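Putative transcriptional regulator TRANSCRIPTION REGULATOR protein (Rhizobium meliloti, PDB 5NLA) activates transcription as an AraC-like regulator that binds c-di-GMP by a PilZ-like mechanism, controls extracellular polysaccharide production and probably binds specific DNA sequences. Local coordinates at residues G266-P270 with E271-R275; I215-E218 with E219-R222. All coordinates share one frame; numbering follows the deposited sequence.

Contact 1: G266-P270 with E271-R275; sequences GDLTP and ETICR
T269 and T272 meet where the chain turns into the helix that begins at P270. T269 is the N-cap: its OG1, set between the backbone N and the carbonyl carbon (chi1 59°), looks at the first turn and accepts a nearly straight but weak bond from T272 N at 3.4 Å. Threonine suits this place because its short hydroxyl can take up an amide that the helix itself leaves without a carbonyl. T272 answers with its methyl, CG2 lying near T269 OG1 and against the T269 carbonyl, while its own OG1 turns elsewhere to bond Y258. On another side of the turn, L268 and I273 cross obliquely, CD1 of L268 being 4.0 Å from CG1 of I273; branched apolar chains suit this place, both being buried against Y258 of helix 251-261. The E271 chain runs alongside the proline ring, OE1 3.5 Å from P270 CD. Proline fits a first helical turn, where its missing N-H costs no bond, and its carbonyl accepts from C274 N at 3.0 Å, the i to i+4 bond of that turn. The P270 ring also touches V294 and L295; a serine here would probably leave a gap beside them and free the helix start to flex. This helix start probably belongs to the helix-turn-helix DNA-binding region, with P270, I273 and C274 meeting L284 of helix 281-288, and L268 and P270 reaching helix 294-306.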
loop_
_atom_site.group_PDB
_atom_site.type_symbol
_atom_site.label_atom_id
_atom_site.label_comp_id
_atom_site.label_asym_id
_atom_site.label_seq_id
_atom_site.Cartn_x
_atom_site.Cartn_y
_atom_site.Cartn_z
ATOM N N GLY A 266 -6.095 3.567 -28.639
ATOM C CA GLY A 266 -5.815 2.285 -29.314
ATOM C C GLY A 266 -4.378 2.056 -29.775
ATOM O O GLY A 266 -4.002 0.920 -30.085
ATOM N N ASP A 267 -3.591 3.134 -29.838
ATOM C CA ASP A 267 -2.122 3.063 -29.984
ATOM C C ASP A 267 -1.359 2.894 -28.639
ATOM O O ASP A 267 -0.152 3.157 -28.562
ATOM C CB ASP A 267 -1.603 4.296 -30.755
ATOM C CG ASP A 267 -1.900 5.618 -30.043
ATOM O OD1 ASP A 267 -1.518 5.782 -28.858
ATOM O OD2 ASP A 267 -2.541 6.487 -30.669
ATOM N N LEU A 268 -2.049 2.465 -27.584
ATOM C CA LEU A 268 -1.379 2.119 -26.343
ATOM C C LEU A 268 -0.662 0.783 -26.529
ATOM O O LEU A 268 -1.225 -0.284 -26.269
ATOM C CB LEU A 268 -2.378 2.057 -25.182
ATOM C CG LEU A 268 -1.790 1.806 -23.795
ATOM C CD1 LEU A 268 -1.042 3.043 -23.315
ATOM C CD2 LEU A 268 -2.894 1.409 -22.825
ATOM N N THR A 269 0.561 0.868 -27.038
ATOM C CA THR A 269 1.486 -0.262 -27.119
ATOM C C THR A 269 2.467 -0.248 -25.937
ATOM O O THR A 269 2.505 0.715 -25.174
ATOM C CB THR A 269 2.286 -0.197 -28.430
ATOM O OG1 THR A 269 3.018 1.033 -28.481
ATOM C CG2 THR A 269 1.351 -0.278 -29.627
ATOM N N PRO A 270 3.260 -1.324 -25.769
ATOM C CA PRO A 270 4.351 -1.271 -24.791
ATOM C C PRO A 270 5.447 -0.256 -25.132
ATOM O O PRO A 270 6.080 0.276 -24.223
ATOM C CB PRO A 270 4.923 -2.692 -24.823
ATOM C CG PRO A 270 3.821 -3.542 -25.332
ATOM C CD PRO A 270 3.066 -2.687 -26.298
ATOM N N GLU A 271 5.657 0.012 -26.419
ATOM C CA GLU A 271 6.715 0.924 -26.872
ATOM C C GLU A 271 6.452 2.364 -26.430
ATOM O O GLU A 271 7.358 3.061 -25.957
ATOM C CB GLU A 271 6.866 0.884 -28.403
ATOM C CG GLU A 271 7.303 -0.462 -28.982
ATOM C CD GLU A 271 6.147 -1.312 -29.497
ATOM O OE1 GLU A 271 5.485 -1.990 -28.673
ATOM O OE2 GLU A 271 5.906 -1.310 -30.730
ATOM N N THR A 272 5.213 2.806 -26.609
ATOM C CA THR A 272 4.821 4.138 -26.172
ATOM C C THR A 272 4.962 4.315 -24.668
ATOM O O THR A 272 5.435 5.359 -24.229
ATOM C CB THR A 272 3.395 4.534 -26.607
ATOM O OG1 THR A 272 3.096 5.834 -26.096
ATOM C CG2 THR A 272 2.344 3.582 -26.095
ATOM N N ILE A 273 4.578 3.294 -23.894
ATOM C CA ILE A 273 4.678 3.336 -22.427
ATOM C C ILE A 273 6.140 3.507 -22.040
ATOM O O ILE A 273 6.472 4.388 -21.252
ATOM C CB ILE A 273 4.118 2.060 -21.748
ATOM C CG1 ILE A 273 2.611 1.937 -21.969
ATOM C CG2 ILE A 273 4.407 2.059 -20.238
ATOM C CD1 ILE A 273 2.059 0.558 -21.665
ATOM N N CYS A 274 6.992 2.651 -22.602
ATOM C CA CYS A 274 8.437 2.653 -22.335
ATOM C C CYS A 274 9.099 3.979 -22.636
ATOM O O CYS A 274 9.845 4.524 -21.812
ATOM C CB CYS A 274 9.113 1.575 -23.177
ATOM S SG CYS A 274 8.703 -0.062 -22.581
ATOM N N ARG A 275 8.826 4.475 -23.839
ATOM C CA ARG A 275 9.283 5.789 -24.267
ATOM C C ARG A 275 8.835 6.836 -23.240
ATOM O O ARG A 275 9.661 7.561 -22.686
ATOM C CB ARG A 275 8.732 6.103 -25.662
ATOM C CG ARG A 275 9.357 7.314 -26.328
ATOM C CD ARG A 275 8.831 7.519 -27.748
ATOM N NE ARG A 275 7.362 7.541 -27.774
ATOM C CZ ARG A 275 6.564 6.813 -28.563
ATOM N NH1 ARG A 275 7.043 5.981 -29.492
ATOM N NH2 ARG A 275 5.244 6.942 -28.433
#

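Contact 2: I215-E218 with E219-R222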
loop_
_atom_site.group_PDB
_atom_site.type_symbol
_atom_site.label_atom_id
_atom_site.label_comp_id
_atom_site.label_asym_id
_atom_site.label_seq_id
_atom_site.Cartn_x
_atom_site.Cartn_y
_atom_site.Cartn_z
ATOM N N ILE A 215 -17.054 -13.416 6.586
ATOM C CA ILE A 215 -17.566 -12.525 5.568
ATOM C C ILE A 215 -18.297 -13.001 4.332
ATOM O O ILE A 215 -19.320 -12.410 3.999
ATOM C CB ILE A 215 -16.431 -11.639 5.053
ATOM C CG1 ILE A 215 -15.935 -10.749 6.178
ATOM C CG2 ILE A 215 -16.913 -10.797 3.894
ATOM C CD1 ILE A 215 -17.016 -10.431 7.177
ATOM N N THR A 216 -17.745 -13.984 3.624
ATOM C CA THR A 216 -18.278 -14.604 2.378
ATOM C C THR A 216 -18.058 -13.744 1.145
ATOM O O THR A 216 -18.216 -12.535 1.170
ATOM C CB THR A 216 -19.729 -15.130 2.384
ATOM O OG1 THR A 216 -20.623 -14.036 2.175
ATOM C CG2 THR A 216 -20.052 -15.829 3.679
ATOM N N VAL A 217 -17.837 -14.374 0.015
ATOM C CA VAL A 217 -17.568 -13.586 -1.163
ATOM C C VAL A 217 -18.695 -12.696 -1.630
ATOM O O VAL A 217 -18.457 -11.567 -2.010
ATOM C CB VAL A 217 -17.070 -14.434 -2.317
ATOM C CG1 VAL A 217 -16.502 -13.522 -3.381
ATOM C CG2 VAL A 217 -15.991 -15.373 -1.812
ATOM N N GLU A 218 -19.925 -13.161 -1.582
ATOM C CA GLU A 218 -20.976 -12.295 -2.105
ATOM C C GLU A 218 -20.829 -10.873 -1.612
ATOM O O GLU A 218 -21.002 -9.926 -2.360
ATOM C CB GLU A 218 -22.342 -12.784 -1.631
ATOM C CG GLU A 218 -23.212 -13.430 -2.689
ATOM C CD GLU A 218 -24.672 -13.420 -2.300
ATOM O OE1 GLU A 218 -24.982 -12.890 -1.221
ATOM O OE2 GLU A 218 -25.508 -13.933 -3.067
ATOM N N GLU A 219 -20.545 -10.737 -0.333
ATOM C CA GLU A 219 -20.360 -9.456 0.305
ATOM C C GLU A 219 -19.138 -8.653 -0.119
ATOM O O GLU A 219 -19.181 -7.439 -0.259
ATOM C CB GLU A 219 -20.360 -9.683 1.802
ATOM C CG GLU A 219 -21.346 -10.764 2.181
ATOM C CD GLU A 219 -21.834 -10.649 3.601
ATOM O OE1 GLU A 219 -21.237 -9.875 4.368
ATOM O OE2 GLU A 219 -22.804 -11.345 3.951
ATOM N N VAL A 220 -18.040 -9.338 -0.342
ATOM C CA VAL A 220 -16.812 -8.631 -0.609
ATOM C C VAL A 220 -16.842 -7.523 -1.616
ATOM O O VAL A 220 -16.422 -6.424 -1.324
ATOM C CB VAL A 220 -15.772 -9.595 -1.158
ATOM C CG1 VAL A 220 -14.550 -8.832 -1.606
ATOM C CG2 VAL A 220 -15.419 -10.643 -0.128
ATOM N N PRO A 221 -17.434 -7.750 -2.761
ATOM C CA PRO A 221 -17.344 -6.610 -3.680
ATOM C C PRO A 221 -17.978 -5.320 -3.157
ATOM O O PRO A 221 -17.443 -4.242 -3.443
ATOM C CB PRO A 221 -18.055 -7.109 -4.943
ATOM C CG PRO A 221 -18.932 -8.204 -4.469
ATOM C CD PRO A 221 -18.170 -8.868 -3.371
ATOM N N ARG A 222 -19.068 -5.422 -2.384
ATOM C CA ARG A 222 -19.686 -4.228 -1.781
ATOM C C ARG A 222 -18.856 -3.662 -0.629
ATOM O O ARG A 222 -18.791 -2.446 -0.474
ATOM C CB ARG A 222 -21.170 -4.432 -1.393
ATOM C CG ARG A 222 -21.524 -4.870 0.040
ATOM C CD ARG A 222 -22.778 -4.147 0.555
ATOM N NE ARG A 222 -23.544 -4.915 1.540
ATOM C CZ ARG A 222 -24.437 -5.870 1.255
ATOM N NH1 ARG A 222 -24.705 -6.227 -0.006
ATOM N NH2 ARG A 222 -25.075 -6.487 2.249
#
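I215 and T216 meet E219 and V220 at two overlapping beta-turns, 216-219 and 217-220, that lead from the loop after helix 196-211 into helix 220-234. The backbone bonds are i to i+3 and both weak: E219 N reaches T216 O at 3.3 Å, and V220 N reaches V217 O at 2.8 Å, each bent to an N-H...O angle near 125°. P221 has no N-H to offer at this early position of the helix, which suits a proline, and its CD rests instead near the carbonyls of V217 and E218. Apolar contact is thin, as befits a surface turn. The branched side chains of I215 and V217 both approach CG2 of V220, the nearer being I215 CG2 at 4.3 Å, and together they make a sparse apolar contact. E219 lies across T216, its CG 3.4 Å from T216 OG1. Within the loop the polar side chain of T216 folds back on the preceding residue: OG1 sits between the backbone N and the carbonyl carbon (chi1 81°), which brings it back to I215 O, and T216 OG1 donates to I215 O at 2.8 Å, in the carbonyl plane and on a lone pair.

Overall arrangement
Both contacts are places where a loop passes into a helix; contact 2 comes first in the sequence and contact 1 follows some forty residues later. Contact 2 brings the chain from helix 196-211 into helix 220-234, whereas contact 1 follows helix 251-261 and opens helix 270-275. Their centres lie 36 Å apart and their nearest atoms about 25 Å, so neither touches the other. Contact 2 lies at the surface; contact 1 is largely buried among helices. Contact 1 probably lies at the helix-turn-helix DNA-binding region, while contact 2 lies in the connection between helices 196-211 and 220-234, earlier in the chain.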